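Local coordinates for TetR transcriptional regulator (Chloroflexus aurantiacus, PDB 3QBM), which probably binds DNA through an N-terminal helix-turn-helix domain and regulates transcription as a dimeric TetR-family protein, at residues 68-73 with 88-93; 102-107 with 164-169; 10-15 with 35-40; 78-83 with 145-150; 130-135 with 153-158. All coordinates share one frame; numbering follows the deposited sequence.

Contact 1. Residues 68-73 with 88-93; sequences ERFAVG and LDVFRS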
# COMPACT_ATOMS: atom_id res chain seq x y z
N GLU A 68 -16.34 -4.06 11.58
CA GLU A 68 -17.82 -3.99 11.42
C GLU A 68 -18.24 -4.11 9.94
O GLU A 68 -19.22 -4.77 9.60
CB GLU A 68 -18.37 -2.65 11.98
CG GLU A 68 -18.35 -2.50 13.51
CD GLU A 68 -18.68 -1.08 14.06
OE1 GLU A 68 -18.77 -0.08 13.30
OE2 GLU A 68 -18.82 -0.97 15.30
N ARG A 69 -17.51 -3.41 9.10
CA ARG A 69 -17.72 -3.36 7.67
C ARG A 69 -17.52 -4.78 7.02
O ARG A 69 -18.32 -5.23 6.18
CB ARG A 69 -16.74 -2.32 7.14
CG ARG A 69 -16.79 -1.93 5.70
CD ARG A 69 -17.78 -0.84 5.38
NE ARG A 69 -17.78 -0.69 3.92
CZ ARG A 69 -17.32 0.36 3.27
NH1 ARG A 69 -16.90 1.43 3.94
NH2 ARG A 69 -17.35 0.38 1.94
N PHE A 70 -16.46 -5.49 7.41
CA PHE A 70 -16.31 -6.88 6.96
C PHE A 70 -17.37 -7.79 7.53
O PHE A 70 -17.89 -8.66 6.86
CB PHE A 70 -14.92 -7.42 7.26
CG PHE A 70 -13.90 -6.96 6.27
CD1 PHE A 70 -13.82 -7.54 5.01
CD2 PHE A 70 -13.07 -5.90 6.55
CE1 PHE A 70 -12.93 -7.12 4.09
CE2 PHE A 70 -12.16 -5.46 5.61
CZ PHE A 70 -12.09 -6.06 4.39
N ALA A 71 -17.72 -7.56 8.78
CA ALA A 71 -18.73 -8.36 9.44
C ALA A 71 -20.07 -8.36 8.68
O ALA A 71 -20.67 -9.40 8.50
CB ALA A 71 -18.91 -7.88 10.88
N VAL A 72 -20.52 -7.18 8.24
CA VAL A 72 -21.79 -7.01 7.55
C VAL A 72 -21.62 -7.58 6.12
O VAL A 72 -22.48 -8.34 5.63
CB VAL A 72 -22.22 -5.51 7.53
CG1 VAL A 72 -23.47 -5.29 6.65
CG2 VAL A 72 -22.47 -5.00 8.97
N GLY A 73 -20.51 -7.25 5.48
CA GLY A 73 -20.22 -7.75 4.14
C GLY A 73 -20.18 -9.26 4.00
O GLY A 73 -20.62 -9.79 2.97
N LEU A 88 -13.59 -9.84 -1.02
CA LEU A 88 -13.12 -9.02 -2.12
C LEU A 88 -14.08 -7.84 -2.36
O LEU A 88 -13.63 -6.70 -2.55
CB LEU A 88 -12.98 -9.81 -3.43
CG LEU A 88 -12.31 -11.18 -3.43
CD1 LEU A 88 -12.34 -11.84 -4.80
CD2 LEU A 88 -10.87 -11.06 -2.92
N ASP A 89 -15.38 -8.11 -2.31
CA ASP A 89 -16.37 -7.10 -2.59
C ASP A 89 -16.32 -5.95 -1.58
O ASP A 89 -16.55 -4.80 -1.94
CB ASP A 89 -17.77 -7.68 -2.65
CG ASP A 89 -18.75 -6.67 -3.15
OD1 ASP A 89 -18.56 -6.21 -4.29
OD2 ASP A 89 -19.64 -6.29 -2.40
N VAL A 90 -16.01 -6.26 -0.32
CA VAL A 90 -15.84 -5.21 0.68
C VAL A 90 -14.75 -4.24 0.19
O VAL A 90 -14.95 -3.03 0.18
CB VAL A 90 -15.49 -5.80 2.09
CG1 VAL A 90 -15.12 -4.69 3.08
CG2 VAL A 90 -16.67 -6.63 2.63
N PHE A 91 -13.57 -4.77 -0.19
CA PHE A 91 -12.50 -3.92 -0.69
C PHE A 91 -12.91 -3.14 -1.95
O PHE A 91 -12.61 -1.94 -2.07
CB PHE A 91 -11.26 -4.76 -0.98
CG PHE A 91 -10.42 -5.03 0.23
CD1 PHE A 91 -9.64 -4.03 0.76
CD2 PHE A 91 -10.38 -6.27 0.81
CE1 PHE A 91 -8.83 -4.26 1.83
CE2 PHE A 91 -9.54 -6.50 1.88
CZ PHE A 91 -8.80 -5.50 2.40
N ARG A 92 -13.58 -3.81 -2.87
CA ARG A 92 -14.06 -3.16 -4.06
C ARG A 92 -14.94 -1.95 -3.74
O ARG A 92 -14.83 -0.88 -4.40
CB ARG A 92 -14.80 -4.15 -4.97
CG ARG A 92 -15.23 -3.50 -6.26
CD ARG A 92 -15.72 -4.45 -7.29
NE ARG A 92 -16.93 -5.13 -6.87
CZ ARG A 92 -17.73 -5.83 -7.69
NH1 ARG A 92 -17.55 -5.87 -9.00
NH2 ARG A 92 -18.80 -6.42 -7.18
N SER A 93 -15.77 -2.09 -2.70
CA SER A 93 -16.69 -1.00 -2.30
C SER A 93 -15.98 0.24 -1.76
O SER A 93 -16.62 1.31 -1.63
CB SER A 93 -17.72 -1.50 -1.30
OG SER A 93 -17.16 -1.61 0.00
O HOH W 1 -18.79 -2.93 2.62

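Contact 2. Residues 102-107 with 164-169; sequences GGCPIL and TMEGAV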
# COMPACT_ATOMS: atom_id res chain seq x y z
N GLY A 102 -10.29 9.22 3.59
CA GLY A 102 -8.86 9.04 3.32
C GLY A 102 -8.39 7.64 2.98
O GLY A 102 -7.21 7.44 2.77
N GLY A 103 -9.29 6.66 2.86
CA GLY A 103 -8.93 5.33 2.40
C GLY A 103 -8.89 4.25 3.46
O GLY A 103 -9.52 4.39 4.52
N CYS A 104 -8.21 3.15 3.17
CA CYS A 104 -8.06 2.06 4.14
C CYS A 104 -7.08 2.44 5.25
O CYS A 104 -5.91 2.67 4.97
CB CYS A 104 -7.59 0.74 3.48
SG CYS A 104 -7.36 -0.58 4.64
N PRO A 105 -7.54 2.45 6.52
CA PRO A 105 -6.61 2.83 7.60
C PRO A 105 -5.57 1.77 7.92
O PRO A 105 -4.52 2.08 8.53
CB PRO A 105 -7.54 3.06 8.79
CG PRO A 105 -8.67 2.11 8.53
CD PRO A 105 -8.88 2.13 7.04
N ILE A 106 -5.83 0.53 7.50
CA ILE A 106 -4.87 -0.55 7.69
C ILE A 106 -3.68 -0.32 6.75
O ILE A 106 -2.50 -0.31 7.19
CB ILE A 106 -5.54 -1.93 7.47
CG1 ILE A 106 -6.85 -2.05 8.26
CG2 ILE A 106 -4.60 -3.10 7.88
CD1 ILE A 106 -6.72 -1.80 9.74
N LEU A 107 -3.98 -0.13 5.46
CA LEU A 107 -2.99 0.23 4.45
C LEU A 107 -2.27 1.52 4.83
O LEU A 107 -1.03 1.59 4.82
CB LEU A 107 -3.65 0.38 3.07
CG LEU A 107 -2.87 0.93 1.88
CD1 LEU A 107 -1.67 0.03 1.55
CD2 LEU A 107 -3.76 1.16 0.62
N THR A 164 -3.43 -8.16 -3.09
CA THR A 164 -4.08 -7.67 -4.31
C THR A 164 -5.05 -6.54 -4.07
O THR A 164 -5.01 -5.50 -4.79
CB THR A 164 -4.79 -8.81 -5.04
OG1 THR A 164 -3.83 -9.85 -5.29
CG2 THR A 164 -5.38 -8.33 -6.39
N MSE A 165 -5.93 -6.76 -3.11
CA MSE A 165 -7.01 -5.81 -2.84
C MSE A 165 -6.45 -4.52 -2.23
O MSE A 165 -6.84 -3.43 -2.65
CB MSE A 165 -8.13 -6.43 -1.99
CG MSE A 165 -8.90 -7.56 -2.66
SE MSE A 165 -9.37 -7.37 -4.56
CE MSE A 165 -10.64 -5.90 -4.45
N GLU A 166 -5.49 -4.61 -1.31
CA GLU A 166 -4.91 -3.42 -0.71
C GLU A 166 -4.10 -2.64 -1.74
O GLU A 166 -4.17 -1.41 -1.74
CB GLU A 166 -4.04 -3.75 0.51
CG GLU A 166 -4.82 -4.15 1.73
CD GLU A 166 -5.52 -3.00 2.42
OE1 GLU A 166 -5.94 -2.02 1.76
OE2 GLU A 166 -5.65 -3.08 3.64
N GLY A 167 -3.32 -3.33 -2.59
CA GLY A 167 -2.61 -2.66 -3.70
C GLY A 167 -3.56 -1.93 -4.67
O GLY A 167 -3.32 -0.81 -5.14
N ALA A 168 -4.70 -2.55 -4.92
CA ALA A 168 -5.71 -1.92 -5.75
C ALA A 168 -6.35 -0.70 -5.08
O ALA A 168 -6.65 0.27 -5.76
CB ALA A 168 -6.72 -2.94 -6.15
N VAL A 169 -6.57 -0.75 -3.77
CA VAL A 169 -7.02 0.42 -2.98
C VAL A 169 -6.03 1.58 -3.17
O VAL A 169 -6.45 2.72 -3.48
CB VAL A 169 -7.18 0.12 -1.50
CG1 VAL A 169 -7.41 1.42 -0.71
CG2 VAL A 169 -8.36 -0.82 -1.27

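Contact 3. Residues 10-15 with 35-40; sequences ERVVAQ and AATGLE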
# COMPACT_ATOMS: atom_id res chain seq x y z
N GLU A 10 -14.81 8.87 23.02
CA GLU A 10 -15.28 8.28 21.75
C GLU A 10 -15.27 9.29 20.59
O GLU A 10 -14.80 8.98 19.49
CB GLU A 10 -16.70 7.70 21.89
CG GLU A 10 -16.73 6.39 22.66
CD GLU A 10 -18.13 5.95 23.11
OE1 GLU A 10 -19.09 6.77 23.09
OE2 GLU A 10 -18.26 4.77 23.50
N ARG A 11 -15.81 10.47 20.83
CA ARG A 11 -15.83 11.54 19.83
C ARG A 11 -14.43 11.98 19.43
O ARG A 11 -14.14 12.18 18.25
CB ARG A 11 -16.58 12.77 20.35
CG ARG A 11 -18.08 12.61 20.61
CD ARG A 11 -18.61 13.87 21.30
NE ARG A 11 -20.04 14.12 21.07
CZ ARG A 11 -21.04 13.64 21.82
NH1 ARG A 11 -20.81 12.90 22.90
NH2 ARG A 11 -22.29 13.93 21.48
N VAL A 12 -13.54 12.17 20.40
CA VAL A 12 -12.20 12.61 20.06
C VAL A 12 -11.49 11.54 19.22
O VAL A 12 -10.93 11.86 18.20
CB VAL A 12 -11.37 12.97 21.31
CG1 VAL A 12 -9.96 13.36 20.91
CG2 VAL A 12 -12.04 14.11 22.07
N VAL A 13 -11.54 10.29 19.68
CA VAL A 13 -10.88 9.20 18.98
C VAL A 13 -11.39 9.10 17.55
O VAL A 13 -10.59 8.92 16.63
CB VAL A 13 -11.06 7.84 19.73
CG1 VAL A 13 -10.77 6.71 18.82
CG2 VAL A 13 -10.19 7.77 20.98
N ALA A 14 -12.70 9.23 17.35
CA ALA A 14 -13.30 9.15 16.00
C ALA A 14 -12.79 10.29 15.10
O ALA A 14 -12.42 10.08 13.95
CB ALA A 14 -14.83 9.14 16.06
N GLN A 15 -12.74 11.49 15.63
CA GLN A 15 -12.23 12.62 14.84
C GLN A 15 -10.72 12.53 14.58
O GLN A 15 -10.23 12.88 13.50
CB GLN A 15 -12.54 13.94 15.55
CG GLN A 15 -14.04 14.20 15.75
CD GLN A 15 -14.80 14.34 14.44
OE1 GLN A 15 -14.26 14.81 13.43
NE2 GLN A 15 -16.06 13.92 14.45
N ALA A 35 -9.42 21.67 16.35
CA ALA A 35 -10.39 22.21 15.38
C ALA A 35 -11.52 21.24 15.04
O ALA A 35 -12.67 21.63 15.01
CB ALA A 35 -9.67 22.65 14.07
N ALA A 36 -11.19 19.97 14.81
CA ALA A 36 -12.19 18.97 14.43
C ALA A 36 -13.12 18.54 15.59
O ALA A 36 -14.22 18.09 15.35
CB ALA A 36 -11.51 17.75 13.86
N THR A 37 -12.65 18.63 16.84
CA THR A 37 -13.44 18.19 17.99
C THR A 37 -14.10 19.38 18.67
O THR A 37 -15.04 19.20 19.46
CB THR A 37 -12.57 17.47 19.03
OG1 THR A 37 -11.55 18.38 19.49
CG2 THR A 37 -11.93 16.18 18.44
N GLY A 38 -13.63 20.57 18.35
CA GLY A 38 -14.08 21.80 18.98
C GLY A 38 -13.59 21.87 20.42
O GLY A 38 -14.16 22.56 21.23
N LEU A 39 -12.52 21.14 20.74
CA LEU A 39 -12.04 21.13 22.12
C LEU A 39 -10.70 21.83 22.27
O LEU A 39 -9.93 21.93 21.33
CB LEU A 39 -11.90 19.69 22.63
CG LEU A 39 -13.12 18.80 22.90
CD1 LEU A 39 -12.64 17.42 23.28
CD2 LEU A 39 -14.04 19.35 24.02
N GLU A 40 -10.45 22.35 23.46
CA GLU A 40 -9.17 22.96 23.77
C GLU A 40 -8.18 21.81 24.02
O GLU A 40 -8.59 20.68 24.28
CB GLU A 40 -9.27 23.84 25.02
CG GLU A 40 -10.37 24.94 24.99
CD GLU A 40 -10.17 25.99 23.90
OE1 GLU A 40 -9.37 25.75 22.96
OE2 GLU A 40 -10.84 27.05 23.98

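Contact 4. Residues 78-83 with 145-150; sequences KHTVDT and RGEIRP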
# COMPACT_ATOMS: atom_id res chain seq x y z
N LYS A 78 -24.39 -18.48 1.56
CA LYS A 78 -24.79 -19.89 1.62
C LYS A 78 -23.69 -20.85 1.17
O LYS A 78 -23.89 -22.06 1.26
CB LYS A 78 -26.08 -20.14 0.79
CG LYS A 78 -25.95 -19.84 -0.71
CD LYS A 78 -27.29 -19.95 -1.44
CE LYS A 78 -27.17 -19.46 -2.88
NZ LYS A 78 -28.53 -19.36 -3.53
N HIS A 79 -22.56 -20.31 0.69
CA HIS A 79 -21.42 -21.08 0.16
C HIS A 79 -20.15 -20.35 0.55
O HIS A 79 -20.10 -19.09 0.53
CB HIS A 79 -21.54 -21.15 -1.34
CG HIS A 79 -20.65 -22.13 -2.01
ND1 HIS A 79 -19.31 -21.90 -2.20
CD2 HIS A 79 -20.93 -23.30 -2.64
CE1 HIS A 79 -18.79 -22.90 -2.88
NE2 HIS A 79 -19.75 -23.77 -3.15
N THR A 80 -19.12 -21.11 0.94
CA THR A 80 -17.89 -20.53 1.46
C THR A 80 -17.15 -19.72 0.41
O THR A 80 -16.44 -18.78 0.73
CB THR A 80 -16.91 -21.59 2.03
OG1 THR A 80 -16.65 -22.59 1.04
CG2 THR A 80 -17.47 -22.23 3.36
N VAL A 81 -17.29 -20.10 -0.86
CA VAL A 81 -16.68 -19.32 -1.91
C VAL A 81 -17.38 -17.96 -2.07
O VAL A 81 -16.70 -16.93 -2.25
CB VAL A 81 -16.57 -20.13 -3.21
CG1 VAL A 81 -16.16 -19.27 -4.44
CG2 VAL A 81 -15.54 -21.29 -2.99
N ASP A 82 -18.70 -17.95 -1.95
CA ASP A 82 -19.46 -16.70 -1.98
C ASP A 82 -18.96 -15.79 -0.87
O ASP A 82 -18.81 -14.60 -1.08
CB ASP A 82 -20.97 -16.93 -1.82
CG ASP A 82 -21.59 -17.68 -3.00
OD1 ASP A 82 -20.93 -17.87 -4.03
OD2 ASP A 82 -22.74 -18.09 -2.89
N THR A 83 -18.71 -16.35 0.31
CA THR A 83 -18.21 -15.58 1.42
C THR A 83 -16.81 -15.03 1.16
O THR A 83 -16.53 -13.85 1.45
CB THR A 83 -18.17 -16.43 2.73
OG1 THR A 83 -19.41 -17.13 2.87
CG2 THR A 83 -17.91 -15.51 3.90
N ARG A 145 -16.82 -29.15 3.39
CA ARG A 145 -18.11 -29.25 2.71
C ARG A 145 -18.01 -29.73 1.26
O ARG A 145 -19.04 -29.87 0.61
CB ARG A 145 -18.80 -27.88 2.67
CG ARG A 145 -19.31 -27.38 4.06
CD ARG A 145 -19.86 -25.98 4.06
NE ARG A 145 -21.11 -25.92 3.32
CZ ARG A 145 -22.30 -26.21 3.83
NH1 ARG A 145 -22.44 -26.61 5.08
NH2 ARG A 145 -23.37 -26.12 3.07
N GLY A 146 -16.80 -29.94 0.75
CA GLY A 146 -16.64 -30.28 -0.66
C GLY A 146 -16.86 -29.09 -1.58
O GLY A 146 -17.09 -29.26 -2.78
N GLU A 147 -16.80 -27.89 -1.03
CA GLU A 147 -16.97 -26.65 -1.80
C GLU A 147 -15.64 -26.11 -2.30
O GLU A 147 -15.60 -25.36 -3.28
CB GLU A 147 -17.66 -25.59 -0.96
CG GLU A 147 -19.05 -25.95 -0.56
CD GLU A 147 -19.69 -24.95 0.37
OE1 GLU A 147 -19.01 -24.09 0.90
OE2 GLU A 147 -20.88 -25.06 0.60
N ILE A 148 -14.56 -26.46 -1.63
CA ILE A 148 -13.23 -25.95 -1.93
C ILE A 148 -12.27 -27.13 -2.09
O ILE A 148 -12.33 -28.09 -1.32
CB ILE A 148 -12.75 -24.97 -0.83
CG1 ILE A 148 -13.56 -23.67 -0.95
CG2 ILE A 148 -11.21 -24.66 -0.97
CD1 ILE A 148 -13.21 -22.59 0.09
N ARG A 149 -11.40 -27.06 -3.09
CA ARG A 149 -10.43 -28.14 -3.33
C ARG A 149 -9.55 -28.36 -2.11
O ARG A 149 -9.02 -27.41 -1.54
CB ARG A 149 -9.55 -27.84 -4.56
CG ARG A 149 -10.28 -27.73 -5.83
CD ARG A 149 -9.41 -27.60 -7.08
NE ARG A 149 -10.28 -27.65 -8.26
CZ ARG A 149 -10.65 -28.76 -8.91
NH1 ARG A 149 -10.16 -29.95 -8.58
NH2 ARG A 149 -11.49 -28.67 -9.94
N PRO A 150 -9.38 -29.62 -1.68
CA PRO A 150 -8.53 -29.85 -0.49
C PRO A 150 -7.09 -29.37 -0.59
O PRO A 150 -6.46 -29.11 0.44
CB PRO A 150 -8.56 -31.38 -0.29
CG PRO A 150 -9.43 -31.93 -1.29
CD PRO A 150 -9.97 -30.86 -2.22

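Contact 5. Residues 130-135 with 153-158; sequences EWRETI and DADRLA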
# COMPACT_ATOMS: atom_id res chain seq x y z
N GLU A 130 -6.23 -11.11 11.62
CA GLU A 130 -7.67 -11.42 11.72
C GLU A 130 -8.20 -11.80 10.35
O GLU A 130 -8.94 -12.78 10.21
CB GLU A 130 -8.52 -10.25 12.21
CG GLU A 130 -8.20 -9.65 13.53
CD GLU A 130 -9.15 -8.49 13.82
OE1 GLU A 130 -8.68 -7.34 13.92
OE2 GLU A 130 -10.37 -8.73 13.87
N TRP A 131 -7.86 -11.00 9.32
CA TRP A 131 -8.27 -11.31 7.93
C TRP A 131 -7.77 -12.69 7.50
O TRP A 131 -8.49 -13.47 6.89
CB TRP A 131 -7.75 -10.24 6.93
CG TRP A 131 -8.29 -8.87 7.15
CD1 TRP A 131 -9.45 -8.52 7.80
CD2 TRP A 131 -7.75 -7.65 6.63
NE1 TRP A 131 -9.62 -7.17 7.76
CE2 TRP A 131 -8.61 -6.61 7.02
CE3 TRP A 131 -6.63 -7.34 5.86
CZ2 TRP A 131 -8.36 -5.27 6.70
CZ3 TRP A 131 -6.37 -6.01 5.56
CH2 TRP A 131 -7.25 -4.99 5.98
N ARG A 132 -6.51 -12.98 7.78
CA ARG A 132 -5.94 -14.27 7.46
C ARG A 132 -6.68 -15.43 8.18
O ARG A 132 -6.97 -16.47 7.56
CB ARG A 132 -4.45 -14.29 7.87
CG ARG A 132 -3.60 -13.43 7.02
CD ARG A 132 -2.22 -13.24 7.58
NE ARG A 132 -1.35 -14.40 7.40
CZ ARG A 132 -0.12 -14.48 7.90
NH1 ARG A 132 0.40 -13.48 8.63
NH2 ARG A 132 0.61 -15.55 7.65
N GLU A 133 -6.97 -15.24 9.46
CA GLU A 133 -7.73 -16.24 10.21
C GLU A 133 -9.15 -16.44 9.60
O GLU A 133 -9.62 -17.56 9.51
CB GLU A 133 -7.84 -15.88 11.68
CG GLU A 133 -8.43 -17.01 12.58
CD GLU A 133 -7.43 -18.16 12.88
OE1 GLU A 133 -6.98 -18.87 11.95
OE2 GLU A 133 -7.11 -18.36 14.09
N THR A 134 -9.80 -15.34 9.23
CA THR A 134 -11.13 -15.37 8.57
C THR A 134 -11.14 -16.21 7.31
O THR A 134 -11.97 -17.10 7.13
CB THR A 134 -11.64 -13.93 8.28
OG1 THR A 134 -11.94 -13.34 9.53
CG2 THR A 134 -12.94 -13.92 7.42
N ILE A 135 -10.18 -15.92 6.45
CA ILE A 135 -10.05 -16.63 5.19
C ILE A 135 -9.65 -18.11 5.45
O ILE A 135 -10.19 -19.00 4.82
CB ILE A 135 -9.10 -15.82 4.23
CG1 ILE A 135 -9.70 -14.43 3.96
CG2 ILE A 135 -8.84 -16.57 2.91
CD1 ILE A 135 -8.77 -13.44 3.25
N ASP A 153 -4.11 -23.98 -0.36
CA ASP A 153 -3.37 -23.46 0.80
C ASP A 153 -4.05 -22.15 1.24
O ASP A 153 -3.97 -21.14 0.53
CB ASP A 153 -1.91 -23.21 0.40
CG ASP A 153 -1.06 -22.79 1.55
OD1 ASP A 153 -1.47 -21.91 2.36
OD2 ASP A 153 0.06 -23.37 1.65
N ALA A 154 -4.71 -22.22 2.39
CA ALA A 154 -5.55 -21.14 2.90
C ALA A 154 -4.78 -19.86 3.14
O ALA A 154 -5.20 -18.81 2.72
CB ALA A 154 -6.27 -21.56 4.17
N ASP A 155 -3.66 -19.94 3.83
CA ASP A 155 -2.91 -18.73 4.11
C ASP A 155 -2.29 -18.12 2.88
O ASP A 155 -2.20 -16.88 2.81
CB ASP A 155 -1.84 -18.94 5.16
CG ASP A 155 -1.37 -17.60 5.76
OD1 ASP A 155 -2.21 -16.87 6.33
OD2 ASP A 155 -0.17 -17.27 5.67
N ARG A 156 -1.88 -18.94 1.90
CA ARG A 156 -1.36 -18.43 0.61
C ARG A 156 -2.46 -17.63 -0.06
O ARG A 156 -2.24 -16.50 -0.54
CB ARG A 156 -0.92 -19.54 -0.36
CG ARG A 156 0.46 -20.11 -0.09
CD ARG A 156 1.01 -20.92 -1.28
NE ARG A 156 2.36 -21.39 -0.96
CZ ARG A 156 3.17 -22.03 -1.80
NH1 ARG A 156 2.78 -22.30 -3.03
NH2 ARG A 156 4.36 -22.39 -1.37
N LEU A 157 -3.67 -18.19 -0.09
CA LEU A 157 -4.81 -17.49 -0.70
C LEU A 157 -5.08 -16.17 0.03
O LEU A 157 -5.30 -15.11 -0.59
CB LEU A 157 -6.04 -18.40 -0.72
CG LEU A 157 -7.33 -17.80 -1.29
CD1 LEU A 157 -7.07 -17.38 -2.76
CD2 LEU A 157 -8.56 -18.76 -1.15
N ALA A 158 -5.05 -16.23 1.36
CA ALA A 158 -5.36 -15.05 2.18
C ALA A 158 -4.40 -13.92 1.91
O ALA A 158 -4.80 -12.77 1.72
CB ALA A 158 -5.35 -15.41 3.67

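Contact 1. Residues 68-73 with 88-93
The connecting helix 51-74 packs here on helix 80-92 of the C-terminal region around an aromatic core, with the local axes 9.7 Å apart and crossing at 126°. V90 is the central apolar residue of the contact. Its CG1, held anti to the backbone N, sits over one face of the F70 ring, 3.6 Å from the ring centroid and displaced toward the rim beside CE1, a CH-pi contact. Its other branch, V90 CG2, lies 4.0 Å from G73 CA, where the backbones come closest. The CZ edge of the same ring meets F91: F70 CZ points at the F91 face in an offset edge-to-face pair, the planes 63° apart and F70 CZ 3.6 Å from F91 CE2. The helix 51-74 links the DNA-binding domain of TetR proteins to the C-terminal helices, and W131 and F87 extend the same aromatic cluster. Toward the C-terminal end of 88-93 the contact becomes polar. R69, bent at chi2, brings NH2 2.8 Å from S93 OG in a hydrogen bond of only 138°, while the same nitrogen also donates to the R97 carbonyl. S93 OG passes its own proton to V90 O at 2.6 Å, and a water accepts from R69 NE and donates weakly to S93 OG.

Contact 2. Residues 102-107 with 164-169
Residues 102-104 form a turn that leads into helix 105-113; this turn and the start of the helix face helix 154-175, the CA atoms of L107 and E166 being 6.6 Å apart. G102 and G103 both adopt positive phi angles at which a side chain would jam against the preceding carbonyl. C104 follows as N-cap: its SG, anti to the backbone N, accepts from L107 N at 3.5 Å along a nearly straight line (176°). The same sulfur meets E166, whose chain is folded back at chi2 (-74°) so that the carboxylate lies across the start of the helix, E166 OE2 3.2 Å from C104 SG. The other oxygen, E166 OE1, rests 3.6 Å from L107 CB. Beside this polar patch, L107 and V169 lie alongside each other, pointing opposite ways, L107 CD2 3.9 Å from V169 CG1. The contact lies in the TetR C-terminal domain: the L107 side chain is about 4 Å from that of the Mg(2+) site residue I111, W131 and F91 pack on E166, and M170 of the second subunit packs on both L107 and E166. Neither carboxylate oxygen of E166 has a clear hydrogen-bond partner in the model, although both are buried. Such a setting would probably raise the pKa of E166 and favour its protonated form, although the nearby N-terminal end of helix 105-113 would tend to stabilise a negative charge.

Contact 3. Residues 10-15 with 35-40
A threonine at a helix end that puts its methyl against a neighbouring helix, while its hydroxyl stays with its own backbone, is the distinctive feature of this contact. It belongs to the N-terminal three-helix DNA-binding domain of the TetR family: helix 2-23 packs against the end of helix 30-37, the first helix of the predicted helix-turn-helix, and the turn that follows. T37 has OG1 in the crowded position between backbone N and carbonyl carbon (chi1 60°), which sends CG2 toward the other segment, 3.7 Å from Q15 CB and 3.9 Å from V12 CA. The hydroxyl hydrogen-bonds back to the last turn, where the carbonyls of I33 and M34 are both within its reach, and, as an ST turn, T37 OG1 accepts from L39 N at 3.2 Å. G38, at positive phi (71°), ends the helix and swings the chain so that L39 comes back toward V12. Q15, folded at chi2, lays its CG and amide end along A36, Q15 OE1 being 4.0 Å from A36 CB. No hydrogen bond joins the two segments; what holds them together is apolar packing, to which F48 and L54 contribute around V12. The closest apolar touch is an oblique crossing, V12 CG2 against L39 CD1 at 3.6 Å.

Contact 4. Residues 78-83 with 145-150
One carboxylate oxygen, E147 OE1, takes two hydrogen bonds from T80. The backbone T80 N reaches it at 3.0 Å from above the carboxylate plane, close to straight at 169°, and T80 OG1 donates at 2.8 Å to the anti lone pair. The T80 hydroxyl stands in the crowded position between its own N and carbonyl carbon (chi1 54°), which lets it point the same way as the N-H. The glutamate thus meets the first turn of helix 80-92, where the N-terminal end of the helix would be expected to favour its negative charge. Its other oxygen is held by R145, whose NE lies 2.9 Å from E147 OE2 in a salt bridge that comes from well above the carboxylate plane. H79, the N-cap residue, accepts from V81 N through ND1 and lies flat on E147: ring and carboxylate planes are 8° apart, E147 CD lies over the ring centre 3.6 Å above its plane, and E147 CG makes a CH-pi contact 3.8 Å from the H79 centroid. H79 NE2 hydrogen-bonds the carbonyl of A199, the C-terminal residue. Outward, V81 CG2 packs on I148 CG1 at 3.7 Å. Within this TetR C-terminal domain, G146 closes helix 118-144 with a Schellman motif, and the loop from there toward helix 154-175 crosses the start of helix 80-92, with I192 and V196 of helix 179-196 packing on V81 and I148.

Contact 5. Residues 130-135 with 153-158
W131 turns its indole away from 153-158, into the aromatic cluster of F70, F87 and F91, and the contact proper starts one residue later. R132 leaves the helix with CG beside the backbone N and bends at chi3 (76°), which brings the side of its guanidinium against D155. The grip is side-on and bidentate: R132 NE donates to D155 OD1 at 2.8 Å and R132 NH2 to D155 OD2 at 2.7 Å. Each oxygen uses its syn lone pair and lies close to the guanidinium plane, although the two flat groups are twisted by 32°. D155 has CG anti to its backbone N, which swings the carboxylate across to meet the arginine. Each partner also has a second charge: R136 reaches D155 OD1 and D129 reaches R132 NH1, so the pair is part of a small charged network that should hold both groups in their ionised forms. Near the base of R132, its CA lies 4.0 Å from A158 CB, and here the backbones are closest, the CA atoms 5.4 Å apart. One turn on, I135 sets CG2 3.8 Å from the methyl A158 CB. D153 caps the second helix, its OD1 accepting from R156 N. The whole joins two consecutive helices of the TetR C-terminal domain, linked by a loop and crossing obliquely, their local axes 8.8 Å apart at 127°, polar on one flank and apolar at the centre.

From the N terminus, contact 3 closes first, within the DNA-binding domain, and stands apart from the others. Helix 51-74 then carries the chain into the C-terminal region, where contact 1 closes the turn back to helix 80-92. Contact 4 opens inside that loop and closes only after helix 118-144, so the two cross, both using helix 80-92. Contact 2 opens within contact 4's span and closes beyond it, crossing it as well, while contact 5 lies wholly within contact 2's loop and also crosses contact 4. Contacts 1, 2 and 5 meet around W131, F91 and E166, joining helices 51-74, 80-92, 105-113, 118-144 and 154-175; contacts 2 and 5 also touch the second subunit.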